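Sensor protein CzcS (Pseudomonas aeruginosa, PDB 5GPO) is a zinc-responsive membrane histidine kinase, probably of a two-component system linked to metal detoxification and antibiotic resistance, seen here as its sensor domain. Local coordinates at residues Q42-L45 with V46-G50; N12-L15 with K16-I20; A73-A76 with A77-L81. All coordinates share one frame; numbering follows the deposited sequence.

Contact 1: residues Q42-L45 with V46-G50; sequences QDQL and VAHSG. With ZN (zinc ion), chain F.
Ala47 N is shared between two carbonyls of the preceding helical turn: it donates to Asp43 O at 3.3 Å, and more weakly to Gln44 O at 3.1 Å, where the N-H...O angle is only 122°. The N-H of His48 follows with a weak bond to Leu45 O. Beyond it, Val46 O is held by both the backbone N and the OG of Ser49, which come from the same face of its plane.

Gln44 reaches the edge of the His48 imidazole, its amide turned 85° to the ring; Gln44 CD lies in the ring plane, 3.8 Å from His48 NE2. A bend at chi2 (77°) folds the glutamine back to this edge. Gln44 NE2 and His48 NE2 donate to one sulfate oxygen, and Gln44 NE2 also bonds Gln19 O of helix 7-25.

Facing away from the turn, Asp43 uses one carboxylate oxygen for the metal, OD2 standing 2.1 Å from the zinc ion. OD1 instead accepts from Gln42 of the second subunit. With His39 of its own chain, one helical turn earlier, and His39 of the second subunit, Asp43 forms an intersubunit zinc site built on an i, i+4 His-Asp pair.

Contact 2: residues N12-L15 with K16-I20; sequences NLQL and KLEQI
Leu15 and Gln19, one turn apart on helix 7-25, touch along a regular alpha-helix whose i to i+4 ladder carries a buried side and an open one. The helix is the long N-terminal one of a sensor domain whose sheet order is consistent with a PAS-like fold.

The tight side is hydrophobic and faces the second subunit. Leu17 N donates to Leu13 O at 3.1 Å with an almost straight N-H...O angle of 166°, and the two leucines are buried, Leu13 against Leu106 and Leu17 against Met112 of the second subunit.

The solvent side is that of exposed Leu15, which meets Gln19 at an oblique angle, Leu15 CG 3.9 Å from Gln19 NE2, a van der Waals touch and no hydrogen bond. Gln19 itself turns to helix 34-47, where its amide meets His48. Gln19 CG sits beside its own backbone N (chi1 -76°), which lays the base of the chain over the preceding turn, 3.4 Å from Leu15 O. Glu18 behaves similarly at its base: its CG lies 3.3 Å from Gln14 O, and a bend at chi2 turns the carboxylate to a long, weak ion pair with Arg21.

Lys16 belongs to both regimes. It packs on Leu124 of the second subunit, while the chain runs extended until chi4 (56°) and bends there to bring NZ back toward the preceding turn. One water finishes the link, donating to Asn12 O at 2.8 Å and accepting weakly from Lys16 NZ at 3.2 Å.

Contact 3: residues A73-A76 with A77-L81; sequences ASVA and ANRAL. With SO4 (sulfate ion), chain H.
Ser74, still extended in backbone, gives way at Val75 to helical angles, and its carbonyl O takes the N-H of Asn78 at 3.0 Å in a nearly straight bond (170°) that opens helix 75-86. The side chain caps the same end. With chi1 at 162°, Ser74 OG swings away from its own N and turns in to accept from Ala77 N at 3.0 Å, an N-cap bond, and lies 3.4 Å from Ala77 CB. That methyl is buried against Trp97 of strand 93-98.

On the surface, Val75 and Arg79 run side by side and point the same way. Val75 CG1 lies obliquely beside the guanidinium, 3.8 Å from both Arg79 NH1 and Arg79 NH2, a van der Waals contact between a methyl and a charged group. Asn78 packs its CB 3.4 Å from Ser74 O and turns inward toward Ser54 and Leu123 of the sheet.

A sulfate, probably from the crystallisation liquor, sits before this helix end, where its O3 accepts from Ala76 N at 3.0 Å; the approach of Ser74 OG to its O4 is too short to be trusted. Backbone N-H groups at a helix start would suit such an anion, consistent with the partial positive charge expected there.

In the fold
Contacts 1 and 2 occupy the neighbouring helices 34-47 and 7-25, with centres 11 Å apart, and touch through the glutamine and histidine end of one and the Gln19 region of the other; both also meet the second subunit, so part of their burial comes from the dimer. Contact 3 is a surface element by comparison: helix 75-86 lies against the five-stranded sheet of its own chain, on the other side of the chain's centre from contact 2. The chemistry follows: weak, shared backbone bonds and an intersubunit metal in 42-50, unbroken helical bonding and leucine packing in 12-20, and helix initiation with a bound anion in 73-81.

Contact 1: residues Q42-L45 with V46-G50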
# COMPACT_ATOMS: atom_id res chain seq x y z
N GLN B 42 -5.74 4.75 -5.89
CA GLN B 42 -5.36 4.59 -4.49
C GLN B 42 -5.74 3.21 -3.96
O GLN B 42 -4.97 2.59 -3.21
CB GLN B 42 -6.00 5.70 -3.65
CG GLN B 42 -5.73 5.64 -2.14
CD GLN B 42 -4.28 5.97 -1.75
OE1 GLN B 42 -3.33 5.55 -2.41
NE2 GLN B 42 -4.12 6.74 -0.69
N ASP B 43 -6.90 2.69 -4.37
CA ASP B 43 -7.27 1.35 -3.94
C ASP B 43 -6.33 0.31 -4.51
O ASP B 43 -5.98 -0.66 -3.83
CB ASP B 43 -8.72 1.04 -4.32
CG ASP B 43 -9.72 1.64 -3.34
OD1 ASP B 43 -9.33 2.52 -2.54
OD2 ASP B 43 -10.90 1.24 -3.38
N GLN B 44 -5.87 0.51 -5.75
CA GLN B 44 -4.99 -0.47 -6.37
C GLN B 44 -3.58 -0.42 -5.80
O GLN B 44 -2.90 -1.45 -5.76
CB GLN B 44 -4.95 -0.26 -7.89
CG GLN B 44 -4.09 -1.28 -8.63
CD GLN B 44 -4.76 -2.65 -8.78
OE1 GLN B 44 -5.41 -3.15 -7.86
NE2 GLN B 44 -4.60 -3.25 -9.95
N LEU B 45 -3.10 0.76 -5.37
CA LEU B 45 -1.78 0.83 -4.76
C LEU B 45 -1.71 -0.05 -3.51
O LEU B 45 -0.72 -0.76 -3.30
CB LEU B 45 -1.43 2.28 -4.44
CG LEU B 45 0.02 2.54 -4.03
CD1 LEU B 45 0.98 2.06 -5.09
CD2 LEU B 45 0.27 4.01 -3.71
N VAL B 46 -2.76 -0.04 -2.70
CA VAL B 46 -2.84 -0.86 -1.50
C VAL B 46 -2.88 -2.34 -1.85
O VAL B 46 -2.31 -3.18 -1.16
CB VAL B 46 -4.08 -0.45 -0.69
CG1 VAL B 46 -4.13 -1.19 0.65
CG2 VAL B 46 -4.07 1.07 -0.52
N ALA B 47 -3.55 -2.67 -2.96
CA ALA B 47 -3.77 -4.07 -3.30
C ALA B 47 -2.48 -4.80 -3.65
O ALA B 47 -2.48 -6.03 -3.67
CB ALA B 47 -4.77 -4.16 -4.46
N HIS B 48 -1.39 -4.08 -3.91
CA HIS B 48 -0.13 -4.74 -4.20
C HIS B 48 1.01 -4.13 -3.39
O HIS B 48 2.18 -4.22 -3.78
CB HIS B 48 0.12 -4.72 -5.71
CG HIS B 48 -1.01 -5.32 -6.50
ND1 HIS B 48 -1.15 -6.68 -6.69
CD2 HIS B 48 -2.10 -4.75 -7.07
CE1 HIS B 48 -2.25 -6.92 -7.37
NE2 HIS B 48 -2.85 -5.76 -7.62
N SER B 49 0.67 -3.57 -2.23
CA SER B 49 1.61 -2.98 -1.28
C SER B 49 2.44 -4.01 -0.52
O SER B 49 3.30 -3.61 0.26
CB SER B 49 0.85 -2.12 -0.28
OG SER B 49 0.11 -2.97 0.58
N GLY B 50 2.20 -5.31 -0.69
CA GLY B 50 2.90 -6.31 0.08
C GLY B 50 2.48 -6.38 1.54
O GLY B 50 3.14 -7.05 2.34
ZN ZN F . -12.36 2.45 -2.45

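Contact 2: residues N12-L15 with K16-I20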
# COMPACT_ATOMS: atom_id res chain seq x y z
N ASN B 12 10.03 -6.49 -10.50
CA ASN B 12 8.96 -6.36 -9.51
C ASN B 12 8.28 -5.00 -9.60
O ASN B 12 7.05 -4.92 -9.52
CB ASN B 12 9.51 -6.60 -8.10
CG ASN B 12 9.83 -8.06 -7.82
OD1 ASN B 12 9.27 -8.97 -8.43
ND2 ASN B 12 10.74 -8.30 -6.87
N LEU B 13 9.04 -3.92 -9.77
CA LEU B 13 8.39 -2.62 -9.86
C LEU B 13 7.64 -2.47 -11.17
O LEU B 13 6.57 -1.83 -11.20
CB LEU B 13 9.41 -1.49 -9.66
CG LEU B 13 8.83 -0.16 -9.17
CD1 LEU B 13 8.15 -0.33 -7.84
CD2 LEU B 13 9.92 0.91 -9.10
N GLN B 14 8.11 -3.10 -12.25
CA GLN B 14 7.39 -3.01 -13.51
C GLN B 14 6.06 -3.75 -13.42
O GLN B 14 5.04 -3.30 -13.97
CB GLN B 14 8.25 -3.55 -14.66
CG GLN B 14 7.59 -3.41 -16.03
CD GLN B 14 8.57 -3.61 -17.17
OE1 GLN B 14 9.74 -3.90 -16.94
NE2 GLN B 14 8.08 -3.47 -18.40
N LEU B 15 6.03 -4.87 -12.70
CA LEU B 15 4.77 -5.56 -12.49
C LEU B 15 3.75 -4.67 -11.79
O LEU B 15 2.56 -4.70 -12.14
CB LEU B 15 5.00 -6.85 -11.69
CG LEU B 15 3.75 -7.74 -11.63
CD1 LEU B 15 3.39 -8.22 -13.03
CD2 LEU B 15 3.99 -8.92 -10.67
N LYS B 16 4.19 -3.88 -10.80
CA LYS B 16 3.26 -3.01 -10.08
C LYS B 16 2.73 -1.91 -10.99
O LYS B 16 1.54 -1.58 -10.96
CB LYS B 16 3.92 -2.38 -8.85
CG LYS B 16 4.16 -3.31 -7.68
CD LYS B 16 4.67 -2.53 -6.46
CE LYS B 16 4.72 -3.43 -5.24
NZ LYS B 16 5.55 -4.65 -5.47
N LEU B 17 3.61 -1.31 -11.79
CA LEU B 17 3.19 -0.29 -12.74
C LEU B 17 2.16 -0.85 -13.71
O LEU B 17 1.20 -0.17 -14.09
CB LEU B 17 4.39 0.26 -13.50
CG LEU B 17 4.05 1.42 -14.44
CD1 LEU B 17 3.61 2.60 -13.60
CD2 LEU B 17 5.29 1.79 -15.28
N GLU B 18 2.34 -2.10 -14.14
CA GLU B 18 1.39 -2.69 -15.07
C GLU B 18 0.06 -2.99 -14.38
O GLU B 18 -1.00 -2.91 -15.02
CB GLU B 18 1.99 -3.94 -15.71
CG GLU B 18 3.15 -3.59 -16.65
CD GLU B 18 2.79 -2.48 -17.67
OE1 GLU B 18 3.62 -1.58 -17.93
OE2 GLU B 18 1.66 -2.51 -18.21
N GLN B 19 0.11 -3.29 -13.08
CA GLN B 19 -1.12 -3.42 -12.31
C GLN B 19 -1.86 -2.09 -12.24
O GLN B 19 -3.09 -2.05 -12.36
CB GLN B 19 -0.79 -3.96 -10.91
CG GLN B 19 -0.48 -5.47 -10.89
CD GLN B 19 0.42 -5.92 -9.72
OE1 GLN B 19 1.00 -5.09 -9.01
NE2 GLN B 19 0.51 -7.22 -9.53
N ILE B 20 -1.12 -0.99 -12.04
CA ILE B 20 -1.74 0.34 -12.06
C ILE B 20 -2.35 0.63 -13.42
O ILE B 20 -3.44 1.19 -13.52
CB ILE B 20 -0.71 1.41 -11.66
CG1 ILE B 20 -0.31 1.21 -10.20
CG2 ILE B 20 -1.31 2.79 -11.84
CD1 ILE B 20 0.91 1.99 -9.79
O HOH W 1 5.48 -6.68 -7.99

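Contact 3: residues A73-A76 with A77-L81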
# COMPACT_ATOMS: atom_id res chain seq x y z
N ALA B 73 -1.32 -12.33 2.51
CA ALA B 73 -2.34 -12.89 3.38
C ALA B 73 -2.36 -14.41 3.30
O ALA B 73 -2.15 -14.99 2.24
CB ALA B 73 -3.72 -12.34 3.02
N SER B 74 -2.63 -15.04 4.44
CA SER B 74 -2.85 -16.48 4.50
C SER B 74 -4.05 -16.74 5.40
O SER B 74 -4.06 -16.30 6.56
CB SER B 74 -1.61 -17.22 5.02
OG SER B 74 -1.95 -18.53 5.47
N VAL B 75 -5.07 -17.42 4.86
CA VAL B 75 -6.23 -17.80 5.66
C VAL B 75 -5.79 -18.62 6.86
O VAL B 75 -6.23 -18.39 8.00
CB VAL B 75 -7.25 -18.58 4.80
CG1 VAL B 75 -8.28 -19.27 5.68
CG2 VAL B 75 -7.93 -17.64 3.82
N ALA B 76 -4.93 -19.61 6.62
CA ALA B 76 -4.49 -20.52 7.69
C ALA B 76 -3.68 -19.78 8.74
O ALA B 76 -3.85 -20.00 9.94
CB ALA B 76 -3.67 -21.66 7.10
N ALA B 77 -2.78 -18.90 8.30
CA ALA B 77 -1.94 -18.17 9.23
C ALA B 77 -2.77 -17.24 10.10
O ALA B 77 -2.56 -17.19 11.32
CB ALA B 77 -0.89 -17.37 8.46
N ASN B 78 -3.70 -16.50 9.50
CA ASN B 78 -4.59 -15.63 10.27
C ASN B 78 -5.41 -16.42 11.28
O ASN B 78 -5.58 -15.99 12.42
CB ASN B 78 -5.51 -14.85 9.32
CG ASN B 78 -4.85 -13.61 8.77
OD1 ASN B 78 -3.66 -13.38 8.97
ND2 ASN B 78 -5.63 -12.78 8.08
N ARG B 79 -5.90 -17.60 10.88
CA ARG B 79 -6.64 -18.44 11.82
C ARG B 79 -5.77 -18.81 13.02
O ARG B 79 -6.19 -18.69 14.18
CB ARG B 79 -7.17 -19.68 11.09
CG ARG B 79 -8.02 -20.61 11.95
CD ARG B 79 -8.68 -21.72 11.12
NE ARG B 79 -9.71 -21.20 10.21
CZ ARG B 79 -9.69 -21.33 8.89
NH1 ARG B 79 -8.70 -21.99 8.30
NH2 ARG B 79 -10.67 -20.82 8.15
N ALA B 80 -4.51 -19.20 12.77
CA ALA B 80 -3.61 -19.58 13.86
C ALA B 80 -3.27 -18.38 14.74
O ALA B 80 -3.23 -18.50 15.97
CB ALA B 80 -2.34 -20.21 13.29
N LEU B 81 -3.03 -17.21 14.13
CA LEU B 81 -2.73 -16.01 14.90
C LEU B 81 -3.93 -15.56 15.72
O LEU B 81 -3.79 -15.21 16.90
CB LEU B 81 -2.29 -14.88 13.96
CG LEU B 81 -1.99 -13.55 14.62
CD1 LEU B 81 -0.95 -13.72 15.71
CD2 LEU B 81 -1.49 -12.56 13.57
S SO4 H . -3.20 -20.64 3.03
O1 SO4 H . -3.05 -22.09 2.84
O2 SO4 H . -3.30 -19.98 1.72
O3 SO4 H . -4.40 -20.39 3.81
O4 SO4 H . -2.00 -20.15 3.72